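Local coordinates for Old Yellow Enzyme (Pichia, PDB 6AGZ), which is a flavin mononucleotide-dependent oxidoreductase that probably carries out the asymmetric reduction of the carbon-carbon double bond of enone compounds, at residues 18-23 against 278-283; 241-246 against 250-255. All coordinates share one frame; numbering follows the deposited sequence.

Interaction 1 of 2, residues 18-23 against 278-283; sequences IKVGKI and RLAYVS
V20 reaches across to A280 and Y281 with a single methyl. Its CB is still 4.6 Å from A280 O, and the step beyond it makes the contact: CG1 stands anti to the backbone N (chi1 -177°) and ends 3.4 Å from A280 O. From there the same methyl also meets A280 CB at 4.3 Å, and it approaches Y281 CD1 obliquely at the same distance. Next to this apolar touch runs a polar link through water. G21 N donates to a water 2.9 Å away, and that water donates to A280 O, again over 2.9 Å, while the V20 methyl lies against that same oxygen. V20 to I23 form a type II' turn, with V20 N bonded to I23 O and I23 N to V20 O; G21, its first central residue, has positive phi (60°). The turn closes the two-stranded hairpin of 18-20 and 23-25, laid against the residues that lead into barrel strand 281-285. This N-terminal hairpin thus lies over the bottom of the TIM barrel, the N-terminal end of its strands. M183 of strand 183-187 touches V20 and A280 alike, while Y281 OH bonds to E185 on that strand and to S108.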
loop_
_atom_site.group_PDB
_atom_site.type_symbol
_atom_site.label_atom_id
_atom_site.label_comp_id
_atom_site.label_asym_id
_atom_site.label_seq_id
_atom_site.Cartn_x
_atom_site.Cartn_y
_atom_site.Cartn_z
ATOM N N ILE A 18 27.218 -4.592 -8.211
ATOM C CA ILE A 18 26.240 -3.554 -7.891
ATOM C C ILE A 18 26.824 -2.646 -6.819
ATOM O O ILE A 18 27.520 -3.104 -5.910
ATOM C CB ILE A 18 24.894 -4.165 -7.442
ATOM C CG1 ILE A 18 23.850 -3.069 -7.214
ATOM C CG2 ILE A 18 25.069 -5.013 -6.188
ATOM C CD1 ILE A 18 22.513 -3.588 -6.730
ATOM N N LYS A 19 26.543 -1.352 -6.933
ATOM C CA LYS A 19 26.985 -0.379 -5.944
ATOM C C LYS A 19 25.919 -0.242 -4.863
ATOM O O LYS A 19 24.773 0.119 -5.155
ATOM C CB LYS A 19 27.265 0.975 -6.596
ATOM C CG LYS A 19 27.628 2.062 -5.599
ATOM C CD LYS A 19 28.487 3.138 -6.235
ATOM C CE LYS A 19 29.335 3.844 -5.188
ATOM N NZ LYS A 19 29.071 5.307 -5.143
ATOM N N VAL A 20 26.295 -0.541 -3.623
ATOM C CA VAL A 20 25.415 -0.396 -2.470
ATOM C C VAL A 20 26.116 0.497 -1.458
ATOM O O VAL A 20 27.292 0.278 -1.141
ATOM C CB VAL A 20 25.053 -1.758 -1.849
ATOM C CG1 VAL A 20 24.072 -1.573 -0.702
ATOM C CG2 VAL A 20 24.470 -2.682 -2.906
ATOM N N GLY A 21 25.404 1.505 -0.965
ATOM C CA GLY A 21 26.050 2.485 -0.110
ATOM C C GLY A 21 27.163 3.164 -0.880
ATOM O O GLY A 21 26.961 3.682 -1.983
ATOM N N LYS A 22 28.362 3.155 -0.302
ATOM C CA LYS A 22 29.553 3.635 -0.986
ATOM C C LYS A 22 30.484 2.503 -1.401
ATOM O O LYS A 22 31.612 2.771 -1.831
ATOM C CB LYS A 22 30.307 4.638 -0.108
ATOM C CG LYS A 22 30.008 6.093 -0.442
ATOM C CD LYS A 22 30.806 7.054 0.429
ATOM C CE LYS A 22 30.280 7.084 1.852
ATOM N NZ LYS A 22 29.527 8.341 2.128
ATOM N N ILE A 23 30.051 1.249 -1.287
ATOM C CA ILE A 23 30.896 0.114 -1.631
ATOM C C ILE A 23 30.349 -0.573 -2.875
ATOM O O ILE A 23 29.194 -0.387 -3.277
ATOM C CB ILE A 23 31.033 -0.893 -0.470
ATOM C CG1 ILE A 23 29.675 -1.507 -0.130
ATOM C CG2 ILE A 23 31.652 -0.224 0.744
ATOM C CD1 ILE A 23 29.748 -2.618 0.887
ATOM N N ARG A 278 19.641 8.649 1.329
ATOM C CA ARG A 278 19.188 7.380 0.777
ATOM C C ARG A 278 19.840 6.244 1.553
ATOM O O ARG A 278 21.072 6.160 1.614
ATOM C CB ARG A 278 19.531 7.287 -0.711
ATOM C CG ARG A 278 19.447 5.883 -1.298
ATOM C CD ARG A 278 18.019 5.492 -1.650
ATOM N NE ARG A 278 17.481 6.303 -2.740
ATOM C CZ ARG A 278 16.231 6.222 -3.186
ATOM N NH1 ARG A 278 15.381 5.366 -2.633
ATOM N NH2 ARG A 278 15.827 7.002 -4.178
ATOM N N LEU A 279 19.017 5.383 2.149
ATOM C CA LEU A 279 19.541 4.236 2.876
ATOM C C LEU A 279 20.350 3.340 1.945
ATOM O O LEU A 279 20.138 3.315 0.730
ATOM C CB LEU A 279 18.404 3.432 3.511
ATOM C CG LEU A 279 17.564 4.102 4.599
ATOM C CD1 LEU A 279 16.559 3.115 5.180
ATOM C CD2 LEU A 279 18.453 4.671 5.692
ATOM N N ALA A 280 21.298 2.606 2.532
ATOM C CA ALA A 280 22.072 1.646 1.753
ATOM C C ALA A 280 21.159 0.615 1.104
ATOM O O ALA A 280 21.288 0.315 -0.089
ATOM C CB ALA A 280 23.116 0.968 2.640
ATOM N N TYR A 281 20.216 0.074 1.872
ATOM C CA TYR A 281 19.242 -0.870 1.342
ATOM C C TYR A 281 18.083 -0.988 2.320
ATOM O O TYR A 281 18.196 -0.629 3.495
ATOM C CB TYR A 281 19.868 -2.246 1.081
ATOM C CG TYR A 281 20.415 -2.935 2.316
ATOM C CD1 TYR A 281 21.717 -2.707 2.744
ATOM C CD2 TYR A 281 19.632 -3.823 3.045
ATOM C CE1 TYR A 281 22.223 -3.339 3.866
ATOM C CE2 TYR A 281 20.128 -4.459 4.169
ATOM C CZ TYR A 281 21.424 -4.213 4.574
ATOM O OH TYR A 281 21.920 -4.841 5.693
ATOM N N VAL A 282 16.960 -1.489 1.811
ATOM C CA VAL A 282 15.809 -1.859 2.624
ATOM C C VAL A 282 15.601 -3.360 2.475
ATOM O O VAL A 282 15.480 -3.863 1.353
ATOM C CB VAL A 282 14.542 -1.084 2.217
ATOM C CG1 VAL A 282 13.330 -1.623 2.958
ATOM C CG2 VAL A 282 14.717 0.399 2.497
ATOM N N SER A 283 15.569 -4.069 3.601
ATOM C CA SER A 283 15.470 -5.523 3.606
ATOM C C SER A 283 14.023 -5.942 3.838
ATOM O O SER A 283 13.383 -5.482 4.789
ATOM C CB SER A 283 16.373 -6.124 4.682
ATOM O OG SER A 283 16.338 -7.539 4.634
HETATM O O HOH W 1 22.737 2.091 -1.848
#

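Interaction 2 of 2, residues 241-246 against 250-255; sequences SPYATF and GGVDAE
T245 CG2 lies 3.9 Å from G250 O, where the second segment enters the contact; G250 N is meanwhile held by Q199. The same carbonyl takes a weak bond from D253 N, the first of the turns that curl this segment. At G251 the backbone, with positive phi (56°), runs close to the other segment: its CA comes within 3.6 Å of P242 O and 4.0 Å of T245 CG2. G251 N gives a weak bond to a water, which lies 2.8 Å from both P242 O and A244 O, a weak, water-mediated link between the two arms. V252 N donates to a second water over 3.1 Å; that water's approach to Y243 O is doubtfully short. The V252 side chain makes the apolar part of the contact. CG1, anti to the carbonyl carbon (chi1 -67°), meets the edge of the Y243 ring in its plane, 3.6 Å from CD1. One residue past the short 3-10 segment 252-253, A254 N bonds back to G251 O. Y243 OH is bonded to W304, to the carbonyl of D301 and to Q307 of the second subunit, so this loop reaches the dimer interface. It leaves the C-terminal end of barrel strand 236-240, the end where TIM-barrel flavoenzymes carry their cofactor, and leads to helix 258-274, where P242 packs on P258 and F262.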
loop_
_atom_site.group_PDB
_atom_site.type_symbol
_atom_site.label_atom_id
_atom_site.label_comp_id
_atom_site.label_asym_id
_atom_site.label_seq_id
_atom_site.Cartn_x
_atom_site.Cartn_y
_atom_site.Cartn_z
ATOM N N SER A 241 8.894 -6.582 7.962
ATOM C CA SER A 241 8.146 -7.806 7.670
ATOM C C SER A 241 6.658 -7.515 7.797
ATOM O O SER A 241 6.009 -7.912 8.772
ATOM C CB SER A 241 8.563 -8.946 8.602
ATOM O OG SER A 241 8.239 -8.644 9.948
ATOM N N PRO A 242 6.078 -6.821 6.814
ATOM C CA PRO A 242 4.677 -6.385 6.950
ATOM C C PRO A 242 3.682 -7.522 7.107
ATOM O O PRO A 242 2.679 -7.356 7.814
ATOM C CB PRO A 242 4.430 -5.601 5.652
ATOM C CG PRO A 242 5.793 -5.211 5.170
ATOM C CD PRO A 242 6.689 -6.341 5.564
ATOM N N TYR A 243 3.920 -8.671 6.475
ATOM C CA TYR A 243 2.965 -9.771 6.502
ATOM C C TYR A 243 3.184 -10.746 7.651
ATOM O O TYR A 243 2.314 -11.588 7.898
ATOM C CB TYR A 243 3.011 -10.548 5.181
ATOM C CG TYR A 243 2.526 -9.768 3.983
ATOM C CD1 TYR A 243 1.189 -9.417 3.853
ATOM C CD2 TYR A 243 3.403 -9.393 2.973
ATOM C CE1 TYR A 243 0.740 -8.708 2.756
ATOM C CE2 TYR A 243 2.963 -8.683 1.873
ATOM C CZ TYR A 243 1.631 -8.343 1.769
ATOM O OH TYR A 243 1.186 -7.638 0.676
ATOM N N ALA A 244 4.311 -10.659 8.351
ATOM C CA ALA A 244 4.625 -11.634 9.385
ATOM C C ALA A 244 3.662 -11.520 10.562
ATOM O O ALA A 244 3.215 -10.430 10.929
ATOM C CB ALA A 244 6.063 -11.454 9.870
ATOM N N THR A 245 3.342 -12.673 11.153
ATOM C CA THR A 245 2.514 -12.747 12.351
ATOM C C THR A 245 3.278 -13.361 13.519
ATOM O O THR A 245 2.669 -13.781 14.509
ATOM C CB THR A 245 1.236 -13.542 12.075
ATOM O OG1 THR A 245 1.576 -14.819 11.520
ATOM C CG2 THR A 245 0.343 -12.792 11.095
ATOM N N PHE A 246 4.603 -13.419 13.420
ATOM C CA PHE A 246 5.421 -13.992 14.477
ATOM C C PHE A 246 5.383 -13.112 15.722
ATOM O O PHE A 246 5.460 -11.883 15.636
ATOM C CB PHE A 246 6.860 -14.160 13.981
ATOM C CG PHE A 246 7.762 -14.886 14.941
ATOM C CD1 PHE A 246 7.509 -16.200 15.297
ATOM C CD2 PHE A 246 8.882 -14.260 15.464
ATOM C CE1 PHE A 246 8.347 -16.871 16.173
ATOM C CE2 PHE A 246 9.724 -14.925 16.337
ATOM C CZ PHE A 246 9.456 -16.233 16.692
ATOM N N GLY A 250 0.448 -8.386 13.816
ATOM C CA GLY A 250 -0.890 -8.481 13.260
ATOM C C GLY A 250 -0.952 -8.968 11.828
ATOM O O GLY A 250 -1.928 -9.619 11.443
ATOM N N GLY A 251 0.080 -8.692 11.034
ATOM C CA GLY A 251 0.025 -9.034 9.622
ATOM C C GLY A 251 -1.177 -8.403 8.950
ATOM O O GLY A 251 -1.592 -7.288 9.284
ATOM N N VAL A 252 -1.756 -9.126 7.989
ATOM C CA VAL A 252 -2.947 -8.645 7.296
ATOM C C VAL A 252 -4.169 -8.573 8.198
ATOM O O VAL A 252 -5.176 -7.966 7.814
ATOM C CB VAL A 252 -3.267 -9.536 6.079
ATOM C CG1 VAL A 252 -2.187 -9.391 5.020
ATOM C CG2 VAL A 252 -3.408 -10.987 6.509
ATOM N N ASP A 253 -4.114 -9.183 9.381
ATOM C CA ASP A 253 -5.226 -9.168 10.320
ATOM C C ASP A 253 -5.200 -7.969 11.257
ATOM O O ASP A 253 -6.109 -7.831 12.083
ATOM C CB ASP A 253 -5.242 -10.459 11.142
ATOM C CG ASP A 253 -5.607 -11.668 10.310
ATOM O OD1 ASP A 253 -4.894 -12.689 10.405
ATOM O OD2 ASP A 253 -6.608 -11.599 9.566
ATOM N N ALA A 254 -4.186 -7.115 11.157
ATOM C CA ALA A 254 -4.138 -5.918 11.982
ATOM C C ALA A 254 -5.362 -5.043 11.737
ATOM O O ALA A 254 -5.966 -5.061 10.660
ATOM C CB ALA A 254 -2.857 -5.133 11.697
ATOM N N GLU A 255 -5.733 -4.273 12.764
ATOM C CA GLU A 255 -6.881 -3.380 12.649
ATOM C C GLU A 255 -6.653 -2.320 11.579
ATOM O O GLU A 255 -7.616 -1.831 10.975
ATOM C CB GLU A 255 -7.171 -2.746 14.011
ATOM C CG GLU A 255 -7.930 -1.440 13.988
ATOM C CD GLU A 255 -7.680 -0.617 15.236
ATOM O OE1 GLU A 255 -8.206 0.507 15.358
ATOM O OE2 GLU A 255 -6.945 -1.104 16.125
HETATM O O HOH W 2 2.932 -7.692 10.544
HETATM O O HOH W 3 -0.125 -11.673 7.161
#

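Interaction 1 joins an early hairpin to the sixth barrel strand, and interaction 2 lies wholly within the 254 residues between its two segments. Their centres are 27 Å apart, with nearest atoms about 6 Å away and no touch. Strands 236-240 and 281-285 are neighbours in the eight-stranded barrel, joined by a beta-alpha-beta crossover through helix 258-274. Interaction 2 follows the C-terminal end of the first; interaction 1 lies where the chain enters the second. They thus mark opposite ends of the TIM barrel: the hairpin lies across its bottom, the loop 241-255 on the rim where FMN is bound. The side chains of Y281, from the bottom, and A244 lie about 9 and 10 Å from FMN.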